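Sel1 repeat family protein (Pseudomonas aeruginosa, PDB 6LCH) probably protects the bacterium that makes it as an immunity protein against the type VI secretion effector PldB, through a Sel1-repeat scaffold that binds protein partners. Local coordinates at residues E30-A35 with G48-A53; N182-L187 with M219-D224; F8-E13 with A160-Y165; D15-L20 with L94-G99. One frame throughout, in Å; residues are numbered along the deposited sequence.

Overall arrangement
The fold is helical with no strands, built around a Sel1-repeat solenoid, and the four contacts sample its length. Contact 1 pairs helix 22-34 with helix 43-55; contact 2 sets the loop before helix 225-240 against helix 183-195, with centres about 41 Å from contact 1 and across the centre of the chain. Contacts 3 and 4 belong to the N-terminal arm: residues 8-13 run past the end of helix 150-162, and residues 15-20 past the turn between helices 81-93 and 97-107. Their centres lie about 14 Å apart and they touch. Contact 4 falls within the span that contact 3 closes, and contact 1 within both, so the arm bridges distant repeats.

Contact 1: residues E30-A35 with G48-A53; sequences EAATLA and GLYSKA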
loop_
_atom_site.group_PDB
_atom_site.type_symbol
_atom_site.label_atom_id
_atom_site.label_comp_id
_atom_site.label_asym_id
_atom_site.label_seq_id
_atom_site.Cartn_x
_atom_site.Cartn_y
_atom_site.Cartn_z
ATOM N N GLU A 30 -17.494 -5.538 -9.954
ATOM C CA GLU A 30 -18.822 -5.107 -9.524
ATOM C C GLU A 30 -18.932 -5.116 -8.006
ATOM O O GLU A 30 -19.485 -4.182 -7.408
ATOM C CB GLU A 30 -19.913 -5.993 -10.134
ATOM C CG GLU A 30 -21.291 -5.756 -9.508
ATOM C CD GLU A 30 -22.421 -6.502 -10.203
ATOM O OE1 GLU A 30 -22.196 -7.064 -11.294
ATOM O OE2 GLU A 30 -23.542 -6.519 -9.650
ATOM N N ALA A 31 -18.412 -6.167 -7.365
ATOM C CA ALA A 31 -18.440 -6.224 -5.908
ATOM C C ALA A 31 -17.619 -5.095 -5.303
ATOM O O ALA A 31 -18.049 -4.455 -4.336
ATOM C CB ALA A 31 -17.928 -7.580 -5.425
ATOM N N ALA A 32 -16.434 -4.834 -5.865
ATOM C CA ALA A 32 -15.595 -3.753 -5.362
ATOM C C ALA A 32 -16.294 -2.407 -5.482
ATOM O O ALA A 32 -16.188 -1.564 -4.584
ATOM C CB ALA A 32 -14.259 -3.734 -6.107
ATOM N N THR A 33 -17.013 -2.185 -6.587
ATOM C CA THR A 33 -17.737 -0.930 -6.764
ATOM C C THR A 33 -18.887 -0.812 -5.774
ATOM O O THR A 33 -19.097 0.253 -5.180
ATOM C CB THR A 33 -18.257 -0.819 -8.198
ATOM O OG1 THR A 33 -17.150 -0.775 -9.105
ATOM C CG2 THR A 33 -19.097 0.435 -8.372
ATOM N N LEU A 34 -19.639 -1.896 -5.579
ATOM C CA LEU A 34 -20.748 -1.871 -4.636
ATOM C C LEU A 34 -20.286 -1.654 -3.203
ATOM O O LEU A 34 -21.097 -1.259 -2.365
ATOM C CB LEU A 34 -21.553 -3.170 -4.725
ATOM C CG LEU A 34 -22.364 -3.395 -6.005
ATOM C CD1 LEU A 34 -23.048 -4.750 -5.974
ATOM C CD2 LEU A 34 -23.383 -2.283 -6.199
ATOM N N ALA A 35 -19.011 -1.900 -2.900
ATOM C CA ALA A 35 -18.487 -1.739 -1.548
ATOM C C ALA A 35 -18.107 -0.300 -1.217
ATOM O O ALA A 35 -17.521 -0.059 -0.157
ATOM C CB ALA A 35 -17.269 -2.644 -1.341
ATOM N N GLY A 48 -21.579 -12.555 -2.407
ATOM C CA GLY A 48 -21.843 -13.494 -3.486
ATOM C C GLY A 48 -20.893 -13.317 -4.654
ATOM O O GLY A 48 -20.247 -14.270 -5.095
ATOM N N LEU A 49 -20.777 -12.085 -5.153
ATOM C CA LEU A 49 -19.882 -11.809 -6.272
ATOM C C LEU A 49 -18.438 -12.143 -5.920
ATOM O O LEU A 49 -17.757 -12.864 -6.660
ATOM C CB LEU A 49 -20.002 -10.344 -6.685
ATOM C CG LEU A 49 -21.355 -9.931 -7.256
ATOM C CD1 LEU A 49 -21.568 -8.444 -7.061
ATOM C CD2 LEU A 49 -21.436 -10.305 -8.726
ATOM N N TYR A 50 -17.955 -11.615 -4.790
ATOM C CA TYR A 50 -16.591 -11.889 -4.349
ATOM C C TYR A 50 -16.318 -13.386 -4.284
ATOM O O TYR A 50 -15.300 -13.866 -4.796
ATOM C CB TYR A 50 -16.346 -11.250 -2.981
ATOM C CG TYR A 50 -15.824 -9.832 -3.022
ATOM C CD1 TYR A 50 -15.201 -9.326 -4.158
ATOM C CD2 TYR A 50 -15.941 -9.002 -1.914
ATOM C CE1 TYR A 50 -14.720 -8.031 -4.191
ATOM C CE2 TYR A 50 -15.464 -7.709 -1.935
ATOM C CZ TYR A 50 -14.852 -7.227 -3.072
ATOM O OH TYR A 50 -14.381 -5.933 -3.092
ATOM N N SER A 51 -17.216 -14.138 -3.640
ATOM C CA SER A 51 -16.999 -15.573 -3.489
ATOM C C SER A 51 -17.028 -16.278 -4.837
ATOM O O SER A 51 -16.180 -17.135 -5.116
ATOM C CB SER A 51 -18.043 -16.168 -2.545
ATOM O OG SER A 51 -18.124 -15.417 -1.346
ATOM N N LYS A 52 -18.000 -15.927 -5.684
ATOM C CA LYS A 52 -18.058 -16.480 -7.033
ATOM C C LYS A 52 -16.745 -16.260 -7.772
ATOM O O LYS A 52 -16.229 -17.170 -8.431
ATOM C CB LYS A 52 -19.216 -15.848 -7.808
ATOM C CG LYS A 52 -20.581 -16.471 -7.549
ATOM C CD LYS A 52 -21.675 -15.755 -8.343
ATOM C CE LYS A 52 -22.136 -14.474 -7.651
ATOM N NZ LYS A 52 -23.062 -13.649 -8.485
ATOM N N ALA A 53 -16.184 -15.054 -7.666
ATOM C CA ALA A 53 -14.896 -14.794 -8.293
ATOM C C ALA A 53 -13.790 -15.603 -7.626
ATOM O O ALA A 53 -12.892 -16.114 -8.306
ATOM C CB ALA A 53 -14.586 -13.299 -8.242
#
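Among the side chains that meet here, the best-held polar atom is Tyr-50 OH, gripped by one hydrogen bond, from Asn-64 ND2 on helix 59-70; no hydrogen bond crosses between residues 30-35 and 48-53. The same oxygen lies 3.4 Å from Ala-32 CA, a van der Waals approach to the helix backbone. The ring that carries it turns one face to Ala-31, whose methyl CB sits 3.6 Å from the centroid of the Tyr-50 ring and 21° off its normal, a CH-pi contact displaced toward the CD1/CE1 rim. Ala-31 CB also meets Leu-49 CB at 3.7 Å, so this one methyl touches two consecutive side chains, Leu-49 and Tyr-50. Leu-49 holds CG anti to its carbonyl carbon (chi1 -65°), which brings CD1 within 3.6 Å of Glu-30 CG. Glu-30 is extended, with CG anti to its backbone N, and crosses Leu-49 at about a right angle; its CG comes nearest, the carboxylate end also lies alongside Leu-49 CD1, and OE2 has a long, weak ion pair with Arg-45. Leu-34 CD1 adds a looser 4.1 Å contact to Leu-49 CD1. The two helical segments run antiparallel, 151° between directions with axes 9.2 Å apart at closest approach, as in the helical hairpins of the TPR-like Sel1 family. Tyr-50 continues the packing onto Leu-65 and Leu-68, so helix 43-55 is set between helix 22-34 and helix 59-70.

Contact 2: residues N182-L187 with M219-D224; sequences NFPKAL and MWYAPD
Met-219 and Phe-183 form the first shell. Met-219 CB lies over one face of the Phe-183 ring, 3.7 Å from its centroid and 20° off the normal, while SD meets the rim at Phe-183 CD1 (3.4 Å), an oblique Met-aromatic contact. The Met-219 chain then bends at chi3 (-92°), carrying CE to 3.8 Å from Leu-187 CD1. Beside it Leu-187 CD2 stands over a face of Tyr-221, 3.8 Å from the ring centroid. The edge of that phenol points at the helix start, its OH 3.1 Å from Pro-184 CA, a close approach without a hydrogen bond. Trp-220 CE3 lies 3.5 Å from Phe-183 CE2, rim to rim, with the ring planes 36° apart. Further out, His-258 donates to Met-219 O and meets Tyr-221 edge-to-face, tying the loop to the C-terminal tail. The helix start is fixed by Asn-182, the N-cap, whose OD1 accepts from Lys-185 N at 3.1 Å, the donor standing above the carbonyl plane; Gln-261 OE1 accepts from Phe-183 N. This is a capped helix N-terminus of a Sel1 repeat, the apolar face of its first turns (Phe-183, Pro-184, Ala-186, Leu-187) covered by the loop that leads into helix 225-240.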
loop_
_atom_site.group_PDB
_atom_site.type_symbol
_atom_site.label_atom_id
_atom_site.label_comp_id
_atom_site.label_asym_id
_atom_site.label_seq_id
_atom_site.Cartn_x
_atom_site.Cartn_y
_atom_site.Cartn_z
ATOM N N ASN A 182 16.060 15.667 5.440
ATOM C CA ASN A 182 16.124 16.180 4.074
ATOM C C ASN A 182 14.691 16.483 3.643
ATOM O O ASN A 182 14.027 15.659 3.014
ATOM C CB ASN A 182 16.795 15.178 3.137
ATOM C CG ASN A 182 17.171 15.787 1.798
ATOM O OD1 ASN A 182 16.501 16.693 1.301
ATOM N ND2 ASN A 182 18.249 15.286 1.202
ATOM N N PHE A 183 14.221 17.677 3.987
ATOM C CA PHE A 183 12.822 18.018 3.733
ATOM C C PHE A 183 12.473 18.055 2.250
ATOM O O PHE A 183 11.454 17.455 1.867
ATOM C CB PHE A 183 12.488 19.334 4.441
ATOM C CG PHE A 183 12.596 19.250 5.939
ATOM C CD1 PHE A 183 12.418 18.038 6.588
ATOM C CD2 PHE A 183 12.883 20.372 6.695
ATOM C CE1 PHE A 183 12.515 17.946 7.959
ATOM C CE2 PHE A 183 12.988 20.284 8.070
ATOM C CZ PHE A 183 12.801 19.071 8.703
ATOM N N PRO A 184 13.245 18.702 1.366
ATOM C CA PRO A 184 12.840 18.726 -0.049
ATOM C C PRO A 184 12.897 17.369 -0.721
ATOM O O PRO A 184 12.075 17.097 -1.600
ATOM C CB PRO A 184 13.829 19.709 -0.685
ATOM C CG PRO A 184 14.450 20.444 0.450
ATOM C CD PRO A 184 14.482 19.471 1.575
ATOM N N LYS A 185 13.848 16.511 -0.352
ATOM C CA LYS A 185 13.826 15.150 -0.875
ATOM C C LYS A 185 12.669 14.358 -0.287
ATOM O O LYS A 185 12.112 13.483 -0.959
ATOM C CB LYS A 185 15.150 14.449 -0.587
ATOM C CG LYS A 185 15.327 13.139 -1.327
ATOM C CD LYS A 185 16.780 12.718 -1.330
ATOM C CE LYS A 185 17.295 12.507 -2.735
ATOM N NZ LYS A 185 18.766 12.288 -2.724
ATOM N N ALA A 186 12.294 14.652 0.960
ATOM C CA ALA A 186 11.116 14.022 1.543
ATOM C C ALA A 186 9.857 14.440 0.799
ATOM O O ALA A 186 8.987 13.608 0.520
ATOM C CB ALA A 186 11.007 14.380 3.025
ATOM N N LEU A 187 9.754 15.727 0.458
ATOM C CA LEU A 187 8.583 16.226 -0.254
ATOM C C LEU A 187 8.463 15.608 -1.640
ATOM O O LEU A 187 7.348 15.395 -2.127
ATOM C CB LEU A 187 8.649 17.750 -0.349
ATOM C CG LEU A 187 7.334 18.520 -0.478
ATOM C CD1 LEU A 187 6.443 18.296 0.738
ATOM C CD2 LEU A 187 7.613 20.001 -0.668
ATOM N N MET A 219 7.550 21.010 7.944
ATOM C CA MET A 219 8.954 21.074 7.545
ATOM C C MET A 219 9.381 22.497 7.192
ATOM O O MET A 219 10.306 22.696 6.396
ATOM C CB MET A 219 9.244 20.114 6.384
ATOM C CG MET A 219 8.624 18.732 6.581
ATOM S SD MET A 219 9.227 17.460 5.456
ATOM C CE MET A 219 8.074 17.534 4.096
ATOM N N TRP A 220 8.702 23.487 7.776
ATOM C CA TRP A 220 8.995 24.905 7.573
ATOM C C TRP A 220 8.802 25.325 6.120
ATOM O O TRP A 220 9.441 26.264 5.643
ATOM C CB TRP A 220 10.401 25.254 8.069
ATOM C CG TRP A 220 10.491 25.153 9.553
ATOM C CD1 TRP A 220 10.061 26.076 10.463
ATOM C CD2 TRP A 220 11.008 24.054 10.308
ATOM N NE1 TRP A 220 10.296 25.625 11.741
ATOM C CE2 TRP A 220 10.875 24.384 11.673
ATOM C CE3 TRP A 220 11.580 22.824 9.964
ATOM C CZ2 TRP A 220 11.291 23.531 12.692
ATOM C CZ3 TRP A 220 11.994 21.977 10.978
ATOM C CH2 TRP A 220 11.848 22.334 12.325
ATOM N N TYR A 221 7.919 24.631 5.405
ATOM C CA TYR A 221 7.506 25.084 4.088
ATOM C C TYR A 221 6.476 26.197 4.226
ATOM O O TYR A 221 5.648 26.200 5.143
ATOM C CB TYR A 221 6.928 23.928 3.274
ATOM C CG TYR A 221 7.985 23.146 2.530
ATOM C CD1 TYR A 221 8.547 22.003 3.084
ATOM C CD2 TYR A 221 8.433 23.563 1.286
ATOM C CE1 TYR A 221 9.514 21.293 2.415
ATOM C CE2 TYR A 221 9.401 22.860 0.608
ATOM C CZ TYR A 221 9.940 21.728 1.180
ATOM O OH TYR A 221 10.903 21.025 0.507
ATOM N N ALA A 222 6.542 27.161 3.321
ATOM C CA ALA A 222 5.583 28.247 3.372
ATOM C C ALA A 222 4.195 27.726 3.006
ATOM O O ALA A 222 4.059 26.921 2.078
ATOM C CB ALA A 222 5.988 29.379 2.433
ATOM N N PRO A 223 3.159 28.127 3.743
ATOM C CA PRO A 223 1.793 27.761 3.358
ATOM C C PRO A 223 1.489 28.183 1.927
ATOM O O PRO A 223 2.049 29.149 1.405
ATOM C CB PRO A 223 0.926 28.528 4.361
ATOM C CG PRO A 223 1.798 28.692 5.569
ATOM C CD PRO A 223 3.228 28.727 5.086
ATOM N N ASP A 224 0.587 27.437 1.294
ATOM C CA ASP A 224 0.259 27.649 -0.113
ATOM C C ASP A 224 -1.205 27.276 -0.291
ATOM O O ASP A 224 -1.571 26.108 -0.120
ATOM C CB ASP A 224 1.169 26.816 -1.016
ATOM C CG ASP A 224 1.108 27.241 -2.477
ATOM O OD1 ASP A 224 0.024 27.651 -2.945
ATOM O OD2 ASP A 224 2.151 27.158 -3.162
#

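Contact 3: residues F8-E13 with A160-Y165; sequences FVCVNE and AASQGY
Where helix 150-162 of the Sel1 solenoid ends, the extended N-terminal arm crosses it, and Gln-163 makes the polar link. From its CB, directed at the arm, CG is anti to the carbonyl carbon (chi1 -51°) and CD continues anti along the chain, so the amide is delivered straight to the backbone of residues 11-13. CD itself lies 3.8 Å from Glu-13 N. At the tip the branches divide: OE1 takes the amide hydrogen of Glu-13 N over 2.8 Å in a nearly straight bond (171° at the hydrogen), with the donor 41° above the carbonyl plane and thus away from a lone-pair direction. The same OE1 lies 3.3 Å from Glu-13 CB. NE2 faces Val-11 O at 3.5 Å, at too poor an angle for a hydrogen bond; it donates instead to Gly-131 O and Cys-159 O, and these bonds fix the rotation of the amide. Beyond Gln-163, the side chain of Glu-13 leads away to Asn-132 through OE2. A disulfide between Cys-10 and Cys-159 holds the arm covalently one turn earlier on the helix. Next to that bridge Cys-10 SG comes to 4.4 Å from Ser-162 OG, whose hydrogen-bond partner is Cys-159 O.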
loop_
_atom_site.group_PDB
_atom_site.type_symbol
_atom_site.label_atom_id
_atom_site.label_comp_id
_atom_site.label_asym_id
_atom_site.label_seq_id
_atom_site.Cartn_x
_atom_site.Cartn_y
_atom_site.Cartn_z
ATOM N N PHE A 8 17.033 -10.425 -0.903
ATOM C CA PHE A 8 16.298 -10.850 -2.079
ATOM C C PHE A 8 16.579 -9.942 -3.272
ATOM O O PHE A 8 16.812 -8.741 -3.128
ATOM C CB PHE A 8 14.808 -10.854 -1.762
ATOM C CG PHE A 8 14.424 -11.786 -0.641
ATOM C CD1 PHE A 8 13.750 -11.304 0.469
ATOM C CD2 PHE A 8 14.748 -13.143 -0.689
ATOM C CE1 PHE A 8 13.389 -12.148 1.498
ATOM C CE2 PHE A 8 14.383 -13.996 0.337
ATOM C CZ PHE A 8 13.708 -13.494 1.437
ATOM N N VAL A 9 16.569 -10.538 -4.466
ATOM C CA VAL A 9 16.620 -9.753 -5.694
ATOM C C VAL A 9 15.264 -9.094 -5.901
ATOM O O VAL A 9 14.220 -9.673 -5.577
ATOM C CB VAL A 9 17.011 -10.645 -6.888
ATOM C CG1 VAL A 9 16.659 -9.982 -8.219
ATOM C CG2 VAL A 9 18.499 -10.985 -6.832
ATOM N N CYS A 10 15.271 -7.861 -6.403
ATOM C CA CYS A 10 14.029 -7.127 -6.615
ATOM C C CYS A 10 13.330 -7.649 -7.864
ATOM O O CYS A 10 13.866 -7.544 -8.973
ATOM C CB CYS A 10 14.302 -5.631 -6.741
ATOM S SG CYS A 10 12.799 -4.648 -6.960
ATOM N N VAL A 11 12.130 -8.200 -7.688
ATOM C CA VAL A 11 11.371 -8.772 -8.790
ATOM C C VAL A 11 9.982 -8.149 -8.819
ATOM O O VAL A 11 9.423 -7.768 -7.786
ATOM C CB VAL A 11 11.279 -10.313 -8.689
ATOM C CG1 VAL A 11 12.672 -10.931 -8.722
ATOM C CG2 VAL A 11 10.540 -10.732 -7.431
ATOM N N ASN A 12 9.430 -8.038 -10.020
ATOM C CA ASN A 12 8.094 -7.480 -10.175
ATOM C C ASN A 12 7.053 -8.493 -9.717
ATOM O O ASN A 12 7.047 -9.641 -10.176
ATOM C CB ASN A 12 7.854 -7.078 -11.626
ATOM C CG ASN A 12 6.923 -5.896 -11.751
ATOM O OD1 ASN A 12 5.755 -5.974 -11.375
ATOM N ND2 ASN A 12 7.437 -4.786 -12.269
ATOM N N GLU A 13 6.173 -8.070 -8.808
ATOM C CA GLU A 13 5.088 -8.941 -8.373
ATOM C C GLU A 13 4.185 -9.332 -9.535
ATOM O O GLU A 13 3.518 -10.369 -9.477
ATOM C CB GLU A 13 4.272 -8.260 -7.276
ATOM C CG GLU A 13 3.404 -9.211 -6.474
ATOM C CD GLU A 13 2.366 -8.493 -5.642
ATOM O OE1 GLU A 13 1.666 -7.620 -6.190
ATOM O OE2 GLU A 13 2.249 -8.801 -4.440
ATOM N N ALA A 160 9.620 -1.866 -3.530
ATOM C CA ALA A 160 8.167 -1.781 -3.468
ATOM C C ALA A 160 7.642 -0.556 -4.209
ATOM O O ALA A 160 6.636 -0.645 -4.921
ATOM C CB ALA A 160 7.711 -1.771 -2.010
ATOM N N ALA A 161 8.296 0.599 -4.056
ATOM C CA ALA A 161 7.777 1.799 -4.708
ATOM C C ALA A 161 7.993 1.770 -6.214
ATOM O O ALA A 161 7.193 2.347 -6.956
ATOM C CB ALA A 161 8.412 3.055 -4.127
ATOM N N SER A 162 9.063 1.124 -6.683
ATOM C CA SER A 162 9.280 1.019 -8.122
ATOM C C SER A 162 8.149 0.268 -8.811
ATOM O O SER A 162 7.963 0.424 -10.023
ATOM C CB SER A 162 10.625 0.341 -8.416
ATOM O OG SER A 162 10.614 -1.041 -8.091
ATOM N N GLN A 163 7.385 -0.530 -8.068
ATOM C CA GLN A 163 6.202 -1.198 -8.592
ATOM C C GLN A 163 4.944 -0.345 -8.461
ATOM O O GLN A 163 3.840 -0.844 -8.709
ATOM C CB GLN A 163 6.008 -2.546 -7.890
ATOM C CG GLN A 163 7.261 -3.412 -7.903
ATOM C CD GLN A 163 7.071 -4.756 -7.223
ATOM O OE1 GLN A 163 6.185 -5.530 -7.586
ATOM N NE2 GLN A 163 7.917 -5.047 -6.241
ATOM N N GLY A 164 5.086 0.923 -8.082
ATOM C CA GLY A 164 3.957 1.830 -8.008
ATOM C C GLY A 164 3.156 1.762 -6.732
ATOM O O GLY A 164 2.034 2.275 -6.696
ATOM N N TYR A 165 3.698 1.154 -5.682
ATOM C CA TYR A 165 2.987 0.967 -4.422
ATOM C C TYR A 165 3.155 2.225 -3.576
ATOM O O TYR A 165 4.244 2.493 -3.056
ATOM C CB TYR A 165 3.521 -0.276 -3.714
ATOM C CG TYR A 165 2.866 -0.604 -2.396
ATOM C CD1 TYR A 165 3.590 -0.551 -1.213
ATOM C CD2 TYR A 165 1.532 -0.987 -2.330
ATOM C CE1 TYR A 165 3.007 -0.858 -0.006
ATOM C CE2 TYR A 165 0.939 -1.298 -1.119
ATOM C CZ TYR A 165 1.683 -1.231 0.038
ATOM O OH TYR A 165 1.109 -1.539 1.249
#

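Contact 4: residues D15-L20 with L94-G99; sequences DHLPPL and LDVPQG
Residues 15-20 are an irregular chain that becomes extended from Leu-17 on, and they run beside the turn joining helix 81-93 to helix 97-107. In that turn Asp-95 has positive phi (59°) and is the C-prime residue of a Schellman motif, with Val-96 N bonded to Met-91 O and Asp-95 N to Ile-92 O; Val-96 then leads into Pro-97 and the next helix, and Gly-99 N returns to Val-96 O. The backbones come nearest at Leu-17 and Val-96, whose CA atoms are 5.8 Å apart, and no hydrogen bond crosses. His-16 O instead lies 3.6 Å from Pro-97 CD, a van der Waals approach. The side chains supply the rest. Leu-17, with CG anti to its carbonyl carbon (chi1 -74°), brings the single branch CD2 across to 3.7 Å from Pro-97 CD and 4.1 Å from Val-96 CG1. The other Val-96 methyl, CG2, meets Pro-18 CD at 3.7 Å, the two side chains crossing at about a right angle, so the forked valine, its CG1 anti to the backbone N (chi1 175°), touches two successive arm residues. Pro-18 CG reaches on to Leu-94 CB at 4.3 Å, a looser contact. Trp-59 packs on both Leu-17 and Val-96, and Leu-130 on His-16 and Pro-97, which place the seam between helix 59-70 and a later loop. The arrangement is largely apolar packing of an N-terminal arm on a Schellman-terminated turn between two helices of the Sel1-repeat region.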
loop_
_atom_site.group_PDB
_atom_site.type_symbol
_atom_site.label_atom_id
_atom_site.label_comp_id
_atom_site.label_asym_id
_atom_site.label_seq_id
_atom_site.Cartn_x
_atom_site.Cartn_y
_atom_site.Cartn_z
ATOM N N ASP A 15 5.078 -10.588 -12.150
ATOM C CA ASP A 15 5.733 -11.692 -12.841
ATOM C C ASP A 15 5.300 -13.065 -12.342
ATOM O O ASP A 15 5.413 -14.039 -13.093
ATOM C CB ASP A 15 7.258 -11.585 -12.699
ATOM C CG ASP A 15 7.847 -10.467 -13.532
ATOM O OD1 ASP A 15 7.074 -9.665 -14.092
ATOM O OD2 ASP A 15 9.092 -10.396 -13.628
ATOM N N HIS A 16 4.819 -13.167 -11.101
ATOM C CA HIS A 16 4.435 -14.454 -10.527
ATOM C C HIS A 16 2.961 -14.462 -10.129
ATOM O O HIS A 16 2.617 -14.853 -9.007
ATOM C CB HIS A 16 5.302 -14.780 -9.311
ATOM C CG HIS A 16 6.652 -14.134 -9.334
ATOM N ND1 HIS A 16 7.529 -14.276 -10.389
ATOM C CD2 HIS A 16 7.277 -13.343 -8.429
ATOM C CE1 HIS A 16 8.637 -13.602 -10.130
ATOM N NE2 HIS A 16 8.509 -13.028 -8.947
ATOM N N LEU A 17 2.084 -14.005 -11.032
ATOM C CA LEU A 17 0.649 -14.002 -10.791
ATOM C C LEU A 17 -0.050 -14.956 -11.753
ATOM O O LEU A 17 0.365 -15.099 -12.908
ATOM C CB LEU A 17 0.039 -12.603 -10.956
ATOM C CG LEU A 17 0.290 -11.558 -9.861
ATOM C CD1 LEU A 17 -0.373 -10.226 -10.201
ATOM C CD2 LEU A 17 -0.141 -12.057 -8.490
ATOM N N PRO A 18 -1.114 -15.619 -11.310
ATOM C CA PRO A 18 -1.862 -16.509 -12.199
ATOM C C PRO A 18 -2.679 -15.708 -13.195
ATOM O O PRO A 18 -2.856 -14.493 -13.019
ATOM C CB PRO A 18 -2.761 -17.291 -11.229
ATOM C CG PRO A 18 -2.972 -16.349 -10.096
ATOM C CD PRO A 18 -1.690 -15.577 -9.954
ATOM N N PRO A 19 -3.182 -16.335 -14.261
ATOM C CA PRO A 19 -3.966 -15.581 -15.247
ATOM C C PRO A 19 -5.248 -15.029 -14.639
ATOM O O PRO A 19 -5.889 -15.670 -13.804
ATOM C CB PRO A 19 -4.257 -16.619 -16.340
ATOM C CG PRO A 19 -4.094 -17.944 -15.664
ATOM C CD PRO A 19 -2.998 -17.740 -14.664
ATOM N N LEU A 20 -5.613 -13.819 -15.061
ATOM C CA LEU A 20 -6.803 -13.143 -14.552
ATOM C C LEU A 20 -8.006 -13.584 -15.376
ATOM O O LEU A 20 -8.085 -13.295 -16.574
ATOM C CB LEU A 20 -6.634 -11.628 -14.609
ATOM C CG LEU A 20 -7.655 -10.824 -13.800
ATOM C CD1 LEU A 20 -7.207 -10.703 -12.351
ATOM C CD2 LEU A 20 -7.883 -9.446 -14.416
ATOM N N LEU A 94 -2.135 -20.934 -5.351
ATOM C CA LEU A 94 -1.801 -20.365 -6.645
ATOM C C LEU A 94 -0.467 -19.631 -6.635
ATOM O O LEU A 94 -0.118 -18.999 -7.637
ATOM C CB LEU A 94 -2.908 -19.413 -7.101
ATOM C CG LEU A 94 -4.301 -20.009 -7.323
ATOM C CD1 LEU A 94 -5.324 -18.901 -7.497
ATOM C CD2 LEU A 94 -4.302 -20.948 -8.529
ATOM N N ASP A 95 0.271 -19.692 -5.526
ATOM C CA ASP A 95 1.552 -18.998 -5.379
ATOM C C ASP A 95 1.410 -17.488 -5.566
ATOM O O ASP A 95 2.304 -16.823 -6.097
ATOM C CB ASP A 95 2.606 -19.566 -6.333
ATOM C CG ASP A 95 3.999 -19.534 -5.737
ATOM O OD1 ASP A 95 4.969 -19.289 -6.483
ATOM O OD2 ASP A 95 4.115 -19.738 -4.512
ATOM N N VAL A 96 0.286 -16.938 -5.117
ATOM C CA VAL A 96 0.047 -15.500 -5.209
ATOM C C VAL A 96 0.858 -14.810 -4.114
ATOM O O VAL A 96 0.699 -15.141 -2.931
ATOM C CB VAL A 96 -1.449 -15.167 -5.095
ATOM C CG1 VAL A 96 -1.643 -13.664 -5.062
ATOM C CG2 VAL A 96 -2.217 -15.770 -6.260
ATOM N N PRO A 97 1.743 -13.872 -4.458
ATOM C CA PRO A 97 2.610 -13.274 -3.425
ATOM C C PRO A 97 1.840 -12.584 -2.311
ATOM O O PRO A 97 2.247 -12.667 -1.146
ATOM C CB PRO A 97 3.473 -12.289 -4.223
ATOM C CG PRO A 97 3.429 -12.792 -5.635
ATOM C CD PRO A 97 2.071 -13.395 -5.810
ATOM N N GLN A 98 0.729 -11.917 -2.634
ATOM C CA GLN A 98 -0.087 -11.300 -1.590
ATOM C C GLN A 98 -0.662 -12.344 -0.637
ATOM O O GLN A 98 -0.921 -12.038 0.532
ATOM C CB GLN A 98 -1.211 -10.472 -2.224
ATOM C CG GLN A 98 -1.998 -9.607 -1.232
ATOM C CD GLN A 98 -1.181 -8.452 -0.679
ATOM O OE1 GLN A 98 -0.368 -7.849 -1.386
ATOM N NE2 GLN A 98 -1.398 -8.134 0.594
ATOM N N GLY A 99 -0.855 -13.578 -1.108
ATOM C CA GLY A 99 -1.386 -14.618 -0.239
ATOM C C GLY A 99 -0.475 -14.936 0.932
ATOM O O GLY A 99 -0.944 -15.218 2.037
#